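Local coordinates for GH62 arabinofuranosidase (Podospora anserina, PDB 4N4B), which probably hydrolyses terminal alpha-L-arabinofuranosyl residues of arabinoxylan, as a secreted five-bladed beta-propeller enzyme of glycoside hydrolase family 62, at residues V61-A66 against V74-A79; I47-I52 against R102-V107. All blocks are in the same frame, centred on the assembly; numbering follows the deposited sequence.

Contact 1 (V61-A66 against V74-A79); sequences VFASTA and VYFTFA
V61 O takes two partners from the facing strand. It accepts the backbone N-H of F76, with N to O at 3.0 Å and an N-H...O angle of 165°. Y75 CA adds a weaker CA-H...O contact. V74 O has the same kinds of partner, A63 N and, as a CA-H...O contact, F62 CA. V61 pairs with F76 and A63 with V74, each through two backbone bonds, the shortest being V74 N to A63 O at 2.8 Å. F62 faces Y75 in the non-hydrogen-bonded pair between them.

The rings of F62 and Y75 meet obliquely, planes at 41°. CD1 of Y75 lies over one face of the F62 ring, toward its rim, 3.4 Å from F62 CZ. With an alanine at F62 the ring is lost, which is likely to open a gap beside Y75 CD1 and take from W139 the ring it meets here.

The opposite face of the sheet, with V61, A63, V74 and F76, is apolar. V61 CB sits over the F76 ring in a CH-pi contact, 3.9 Å from the centroid. With CG1 of V61 anti to its backbone N (chi1 -176°), that methyl reaches F76 CZ at 3.5 Å, while CG2 meets the F78 ring. The four bonds satisfy these paired N-H and C=O groups, F62 bonds on to T51 of strand 46-55, and mostly aromatic and aliphatic side chains are left to pack on the two faces.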
ATOM      1  N   VAL A  61      -3.168   3.709  11.307  1.00  7.88           N
ATOM      2  CA  VAL A  61      -3.299   3.901   9.844  1.00  7.41           C
ATOM      3  C   VAL A  61      -2.667   5.115   9.459  1.00  6.77           C
ATOM      4  O   VAL A  61      -2.826   6.212  10.005  1.00  7.99           O
ATOM      5  CB  VAL A  61      -4.785   3.871   9.442  1.00  8.79           C
ATOM      6  CG1 VAL A  61      -4.925   3.960   7.915  1.00  9.10           C
ATOM      7  CG2 VAL A  61      -5.469   2.613   9.916  1.00 10.39           C
ATOM      8  N   PHE A  62      -1.954   5.049   8.273  1.00  6.72           N
ATOM      9  CA  PHE A  62      -1.539   6.243   7.548  1.00  7.03           C
ATOM     10  C   PHE A  62      -2.140   6.154   6.147  1.00  6.85           C
ATOM     11  O   PHE A  62      -2.223   5.097   5.579  1.00  7.65           O
ATOM     12  CB  PHE A  62       0.006   6.423   7.455  1.00  8.24           C
ATOM     13  CG  PHE A  62       0.659   6.432   8.807  1.00  7.68           C
ATOM     14  CD1 PHE A  62       0.884   5.259   9.550  1.00  8.44           C
ATOM     15  CD2 PHE A  62       1.087   7.608   9.307  1.00  9.21           C
ATOM     16  CE1 PHE A  62       1.477   5.379  10.828  1.00  8.52           C
ATOM     17  CE2 PHE A  62       1.733   7.695  10.561  1.00  9.80           C
ATOM     18  CZ  PHE A  62       1.942   6.550  11.267  1.00  9.00           C
ATOM     19  N   ALA A  63      -2.534   7.343   5.640  1.00  6.79           N
ATOM     20  CA  ALA A  63      -3.210   7.352   4.346  1.00  6.59           C
ATOM     21  C   ALA A  63      -2.837   8.633   3.628  1.00  6.91           C
ATOM     22  O   ALA A  63      -2.381   9.619   4.190  1.00  8.02           O
ATOM     23  CB  ALA A  63      -4.720   7.217   4.537  1.00  7.90           C
ATOM     24  N   SER A  64      -3.006   8.590   2.277  1.00  6.66           N
ATOM     25  CA  SER A  64      -2.961   9.790   1.441  1.00  7.44           C
ATOM     26  C   SER A  64      -4.244  10.638   1.673  1.00  7.14           C
ATOM     27  O   SER A  64      -5.334  10.069   1.719  1.00  8.54           O
ATOM     28  CB  SER A  64      -2.845   9.538  -0.043  1.00  8.14           C
ATOM     29  OG  SER A  64      -1.821   8.582  -0.348  1.00  8.69           O
ATOM     30  N   THR A  65      -4.031  11.963   1.637  1.00  7.64           N
ATOM     31  CA  THR A  65      -5.110  12.946   1.431  1.00  7.66           C
ATOM     32  C   THR A  65      -4.985  13.345   0.002  1.00  7.72           C
ATOM     33  O   THR A  65      -3.958  13.662  -0.487  1.00  8.80           O
ATOM     34  CB  THR A  65      -5.058  14.124   2.385  1.00  8.56           C
ATOM     35  OG1 THR A  65      -3.896  14.901   2.168  1.00  9.53           O
ATOM     36  CG2 THR A  65      -5.024  13.643   3.879  1.00 10.50           C
ATOM     37  N   ALA A  66      -6.116  13.336  -0.717  1.00  8.56           N
ATOM     38  CA  ALA A  66      -6.155  13.608  -2.188  1.00  7.75           C
ATOM     39  C   ALA A  66      -7.185  14.724  -2.479  1.00  8.83           C
ATOM     40  O   ALA A  66      -8.293  14.693  -2.005  1.00  8.15           O
ATOM     41  CB  ALA A  66      -6.521  12.369  -2.936  1.00  8.61           C
ATOM     42  N   VAL A  74      -2.010  11.586   6.201  1.00  7.23           N
ATOM     43  CA  VAL A  74      -2.760  11.672   7.453  1.00  7.66           C
ATOM     44  C   VAL A  74      -2.561  10.395   8.264  1.00  7.75           C
ATOM     45  O   VAL A  74      -2.419   9.355   7.701  1.00  8.35           O
ATOM     46  CB  VAL A  74      -4.264  11.974   7.180  1.00  7.98           C
ATOM     47  CG1 VAL A  74      -4.972  10.792   6.452  1.00  8.60           C
ATOM     48  CG2 VAL A  74      -5.029  12.315   8.461  1.00  8.32           C
ATOM     49  N   TYR A  75      -2.575  10.552   9.593  1.00  8.02           N
ATOM     50  CA  TYR A  75      -2.536   9.424  10.579  1.00  7.62           C
ATOM     51  C   TYR A  75      -3.834   9.387  11.356  1.00  7.62           C
ATOM     52  O   TYR A  75      -4.395  10.436  11.744  1.00  7.98           O
ATOM     53  CB  TYR A  75      -1.405   9.685  11.572  1.00  7.70           C
ATOM     54  CG  TYR A  75      -1.355   8.724  12.743  1.00  8.74           C
ATOM     55  CD1 TYR A  75      -1.043   7.395  12.606  1.00  8.00           C
ATOM     56  CD2 TYR A  75      -1.701   9.184  14.017  1.00  8.44           C
ATOM     57  CE1 TYR A  75      -1.071   6.548  13.660  1.00  9.52           C
ATOM     58  CE2 TYR A  75      -1.678   8.362  15.142  1.00  9.38           C
ATOM     59  CZ  TYR A  75      -1.391   7.078  14.960  1.00  8.88           C
ATOM     60  OH  TYR A  75      -1.359   6.191  16.068  1.00 11.74           O
ATOM     61  N   PHE A  76      -4.328   8.220  11.585  1.00  7.34           N
ATOM     62  CA  PHE A  76      -5.452   8.016  12.504  1.00  7.54           C
ATOM     63  C   PHE A  76      -5.376   6.655  13.106  1.00  8.31           C
ATOM     64  O   PHE A  76      -4.702   5.730  12.629  1.00  8.82           O
ATOM     65  CB  PHE A  76      -6.789   8.348  11.834  1.00  9.51           C
ATOM     66  CG  PHE A  76      -7.094   7.563  10.586  1.00  9.48           C
ATOM     67  CD1 PHE A  76      -6.560   7.986   9.368  1.00 10.02           C
ATOM     68  CD2 PHE A  76      -7.883   6.421  10.622  1.00  9.28           C
ATOM     69  CE1 PHE A  76      -6.845   7.235   8.198  1.00  8.92           C
ATOM     70  CE2 PHE A  76      -8.133   5.733   9.433  1.00 10.13           C
ATOM     71  CZ  PHE A  76      -7.608   6.133   8.259  1.00 10.29           C
ATOM     72  N   THR A  77      -6.176   6.416  14.186  1.00  9.25           N
ATOM     73  CA  THR A  77      -6.079   5.231  15.010  1.00  9.27           C
ATOM     74  C   THR A  77      -7.389   4.859  15.642  1.00  9.22           C
ATOM     75  O   THR A  77      -8.193   5.771  15.874  1.00 10.99           O
ATOM     76  CB  THR A  77      -4.969   5.443  16.062  1.00 11.00           C
ATOM     77  OG1 THR A  77      -4.822   4.266  16.894  1.00 10.92           O
ATOM     78  CG2 THR A  77      -5.180   6.640  16.901  1.00 11.77           C
ATOM     79  N   PHE A  78      -7.634   3.601  15.860  1.00  9.80           N
ATOM     80  CA  PHE A  78      -8.901   3.160  16.405  1.00 10.17           C
ATOM     81  C   PHE A  78      -8.710   1.733  16.828  1.00 10.95           C
ATOM     82  O   PHE A  78      -7.956   1.035  16.287  1.00 11.04           O
ATOM     83  CB  PHE A  78     -10.042   3.234  15.325  1.00 11.51           C
ATOM     84  CG  PHE A  78      -9.666   2.616  14.011  1.00 10.46           C
ATOM     85  CD1 PHE A  78      -9.015   3.369  13.075  1.00 11.11           C
ATOM     86  CD2 PHE A  78      -9.914   1.314  13.745  1.00 10.86           C
ATOM     87  CE1 PHE A  78      -8.626   2.831  11.881  1.00 10.90           C
ATOM     88  CE2 PHE A  78      -9.512   0.760  12.558  1.00 12.41           C
ATOM     89  CZ  PHE A  78      -8.834   1.527  11.620  1.00 11.91           C
ATOM     90  N   ALA A  79      -9.514   1.330  17.793  1.00 11.84           N
ATOM     91  CA  ALA A  79      -9.553  -0.044  18.194  1.00 13.40           C
ATOM     92  C   ALA A  79     -10.527  -0.864  17.309  1.00 15.20           C
ATOM     93  O   ALA A  79     -10.146  -1.354  16.328  1.00 15.21           O
ATOM     94  CB  ALA A  79      -9.895  -0.148  19.679  1.00 14.53           C
TER

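Contact 2 (I47-I52 against R102-V107); sequences IKDPTI and RAAPQV
The hydroxyl of T51 swings anti to its backbone N (chi1 -178°) and reaches the backbone of V107. V107 N donates to T51 OG1 at 3.0 Å, with an N-H...O angle of 164°. The hydroxyl is also weakly bonded to E287. The same torsion turns CG2 of T51 toward P105, whose CG lies 4.0 Å away. V107 CG1, set between its own backbone N and carbonyl carbon, packs against T51 OG1 at 3.6 Å.

The strands run nearly parallel, 8° apart, yet no direct backbone hydrogen bond joins them. A water bridges them instead, donating to D49 O and to P105 O, each at 2.7 Å, so two buried carbonyls share one molecule.

D49 meets A104 through its CB, 4.0 Å from A104 CA. Its OD2 is hydrogen-bonded to S64 and to a bound Tris molecule, probably from the crystallisation liquor. The D49 side chain also lies about 3 Å from that of H285, which binds calcium in a crystal structure of this protein. This end thus borders the central pocket of the propeller, with the side chain of A104 about 5 Å from the calcium ion.

Strands 46-55 and 103-110 are the innermost strands of two adjacent blades. Strand 58-67 pairs with 46-55 in the first blade, and its F62 also reaches P105 of the second. Strand 115-121 is the next strand of the second blade, with V119 touching Q106.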
ATOM      1  N   ILE A  47      -9.727   9.962   0.776  1.00  8.05           N
ATOM      2  CA  ILE A  47      -8.744   9.338   1.708  1.00  7.89           C
ATOM      3  C   ILE A  47      -8.399   8.039   1.105  1.00  7.67           C
ATOM      4  O   ILE A  47      -9.241   7.249   0.662  1.00  8.58           O
ATOM      5  CB  ILE A  47      -9.324   9.194   3.116  1.00  8.38           C
ATOM      6  CG1 ILE A  47      -9.819  10.578   3.667  1.00  9.18           C
ATOM      7  CG2 ILE A  47      -8.327   8.591   4.077  1.00  9.62           C
ATOM      8  CD1 ILE A  47      -8.768  11.579   3.885  1.00 11.15           C
ATOM      9  N   LYS A  48      -7.081   7.775   0.981  1.00  7.36           N
ATOM     10  CA  LYS A  48      -6.594   6.839  -0.036  1.00  8.17           C
ATOM     11  C   LYS A  48      -5.406   6.057   0.479  1.00  7.70           C
ATOM     12  O   LYS A  48      -4.672   6.458   1.371  1.00  7.46           O
ATOM     13  CB  LYS A  48      -6.130   7.575  -1.301  1.00  8.26           C
ATOM     14  CG  LYS A  48      -7.233   8.304  -2.038  1.00  8.28           C
ATOM     15  CD  LYS A  48      -6.714   8.861  -3.303  1.00  8.43           C
ATOM     16  CE  LYS A  48      -6.542   7.829  -4.354  1.00  8.27           C
ATOM     17  NZ  LYS A  48      -5.884   8.384  -5.546  1.00  9.18           N
ATOM     18  N   ASP A  49      -5.112   4.975  -0.189  1.00  7.76           N
ATOM     19  CA  ASP A  49      -3.816   4.281  -0.199  1.00  7.36           C
ATOM     20  C   ASP A  49      -3.294   3.914   1.226  1.00  6.98           C
ATOM     21  O   ASP A  49      -2.133   4.215   1.565  1.00  7.24           O
ATOM     22  CB  ASP A  49      -2.742   5.178  -0.846  1.00  7.87           C
ATOM     23  CG  ASP A  49      -3.161   5.888  -2.133  1.00  7.60           C
ATOM     24  OD1 ASP A  49      -3.881   5.237  -2.898  1.00  9.64           O
ATOM     25  OD2 ASP A  49      -2.727   7.059  -2.312  1.00  8.50           O
ATOM     26  N   PRO A  50      -4.138   3.285   2.019  1.00  6.37           N
ATOM     27  CA  PRO A  50      -3.716   3.088   3.453  1.00  7.07           C
ATOM     28  C   PRO A  50      -2.600   2.110   3.666  1.00  7.61           C
ATOM     29  O   PRO A  50      -2.415   1.136   2.920  1.00  7.89           O
ATOM     30  CB  PRO A  50      -4.969   2.593   4.089  1.00  7.59           C
ATOM     31  CG  PRO A  50      -5.712   1.882   2.981  1.00  7.60           C
ATOM     32  CD  PRO A  50      -5.510   2.801   1.812  1.00  7.09           C
ATOM     33  N   THR A  51      -1.852   2.399   4.718  1.00  6.91           N
ATOM     34  CA  THR A  51      -0.964   1.381   5.397  1.00  6.94           C
ATOM     35  C   THR A  51      -1.539   1.222   6.758  1.00  7.62           C
ATOM     36  O   THR A  51      -1.953   2.158   7.426  1.00  8.15           O
ATOM     37  CB  THR A  51       0.475   1.904   5.387  1.00  6.77           C
ATOM     38  OG1 THR A  51       1.341   0.903   6.000  1.00  8.17           O
ATOM     39  CG2 THR A  51       0.720   3.152   6.110  1.00  7.83           C
ATOM     40  N   ILE A  52      -1.562  -0.046   7.230  1.00  7.64           N
ATOM     41  CA  ILE A  52      -2.237  -0.348   8.521  1.00  8.00           C
ATOM     42  C   ILE A  52      -1.528  -1.475   9.243  1.00  8.42           C
ATOM     43  O   ILE A  52      -1.271  -2.545   8.704  1.00  9.15           O
ATOM     44  CB  ILE A  52      -3.725  -0.687   8.245  1.00  7.86           C
ATOM     45  CG1 ILE A  52      -4.406  -1.034   9.547  1.00  8.43           C
ATOM     46  CG2 ILE A  52      -3.893  -1.746   7.187  1.00  9.42           C
ATOM     47  CD1 ILE A  52      -5.910  -1.043   9.457  1.00  8.58           C
ATOM     48  N   ARG A 102       3.324  14.551  -0.813  1.00  6.90           N
ATOM     49  CA  ARG A 102       3.637  13.280  -0.199  1.00  7.25           C
ATOM     50  C   ARG A 102       2.473  12.418  -0.404  1.00  7.28           C
ATOM     51  O   ARG A 102       1.293  12.848  -0.258  1.00  8.58           O
ATOM     52  CB  ARG A 102       3.907  13.392   1.316  1.00  8.04           C
ATOM     53  CG  ARG A 102       5.132  14.172   1.762  1.00  9.12           C
ATOM     54  CD  ARG A 102       4.842  15.632   1.987  1.00  8.04           C
ATOM     55  NE  ARG A 102       5.968  16.372   2.512  1.00  9.15           N
ATOM     56  CZ  ARG A 102       7.053  16.724   1.852  1.00  8.71           C
ATOM     57  NH1 ARG A 102       7.108  16.504   0.538  1.00  9.23           N
ATOM     58  NH2 ARG A 102       8.018  17.416   2.434  1.00  9.84           N
ATOM     59  N   ALA A 103       2.626  11.134  -0.784  1.00  6.97           N
ATOM     60  CA  ALA A 103       1.539  10.212  -1.004  1.00  6.49           C
ATOM     61  C   ALA A 103       1.928   8.800  -0.816  1.00  6.95           C
ATOM     62  O   ALA A 103       3.104   8.392  -0.966  1.00  7.33           O
ATOM     63  CB  ALA A 103       0.984  10.451  -2.410  1.00  8.03           C
ATOM     64  N   ALA A 104       0.942   7.982  -0.509  1.00  7.85           N
ATOM     65  CA  ALA A 104       0.967   6.515  -0.537  1.00  6.49           C
ATOM     66  C   ALA A 104       2.003   5.933   0.407  1.00  6.58           C
ATOM     67  O   ALA A 104       3.081   5.457   0.027  1.00  6.59           O
ATOM     68  CB  ALA A 104       1.206   6.002  -1.987  1.00  7.48           C
ATOM     69  N   PRO A 105       1.716   6.023   1.707  1.00  5.99           N
ATOM     70  CA  PRO A 105       2.622   5.635   2.775  1.00  6.64           C
ATOM     71  C   PRO A 105       2.649   4.140   3.045  1.00  6.62           C
ATOM     72  O   PRO A 105       1.715   3.374   2.759  1.00  7.37           O
ATOM     73  CB  PRO A 105       2.103   6.377   3.944  1.00  7.20           C
ATOM     74  CG  PRO A 105       0.625   6.358   3.750  1.00  7.11           C
ATOM     75  CD  PRO A 105       0.395   6.483   2.249  1.00  6.85           C
ATOM     76  N   GLN A 106       3.762   3.726   3.689  1.00  6.65           N
ATOM     77  CA  GLN A 106       3.988   2.363   4.199  1.00  6.75           C
ATOM     78  C   GLN A 106       4.694   2.525   5.544  1.00  6.55           C
ATOM     79  O   GLN A 106       5.728   3.162   5.606  1.00  7.54           O
ATOM     80  CB  GLN A 106       4.820   1.484   3.269  1.00  7.73           C
ATOM     81  CG  GLN A 106       5.054   0.100   3.767  1.00  7.44           C
ATOM     82  CD  GLN A 106       6.306  -0.537   3.178  1.00  7.34           C
ATOM     83  OE1 GLN A 106       7.264   0.149   2.796  1.00  8.31           O
ATOM     84  NE2 GLN A 106       6.317  -1.855   3.220  1.00  8.46           N
ATOM     85  N   VAL A 107       4.117   1.912   6.592  1.00  7.19           N
ATOM     86  CA  VAL A 107       4.738   1.959   7.920  1.00  7.76           C
ATOM     87  C   VAL A 107       5.244   0.625   8.386  1.00  7.23           C
ATOM     88  O   VAL A 107       4.575  -0.369   8.238  1.00  7.67           O
ATOM     89  CB  VAL A 107       3.772   2.585   8.958  1.00  7.96           C
ATOM     90  CG1 VAL A 107       2.609   1.711   9.309  1.00  8.87           C
ATOM     91  CG2 VAL A 107       4.521   3.031  10.231  1.00 10.38           C
TER
HETATM   92  O   HOH W   1       0.220   3.272   0.516  1.00  7.93           O

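How the contacts relate
From the N terminus the chain first lays down 47-52, on strand 46-55. It turns into strand 58-67, which carries 61-66. After a short turn it returns along strand 70-78, where 74-79 closes the small hairpin loop of contact 1. The chain then completes this blade with strand 90-91 and enters the next one at 103-110. There 102-107 closes the larger loop of contact 2, inside which contact 1 is nested. Contact 1 joins neighbouring strands within a blade; contact 2 joins that blade to the following one near the propeller axis. S64 links them directly, its OG hydrogen-bonded to D49 OD2 at 2.6 Å and to A104 N at 2.8 Å.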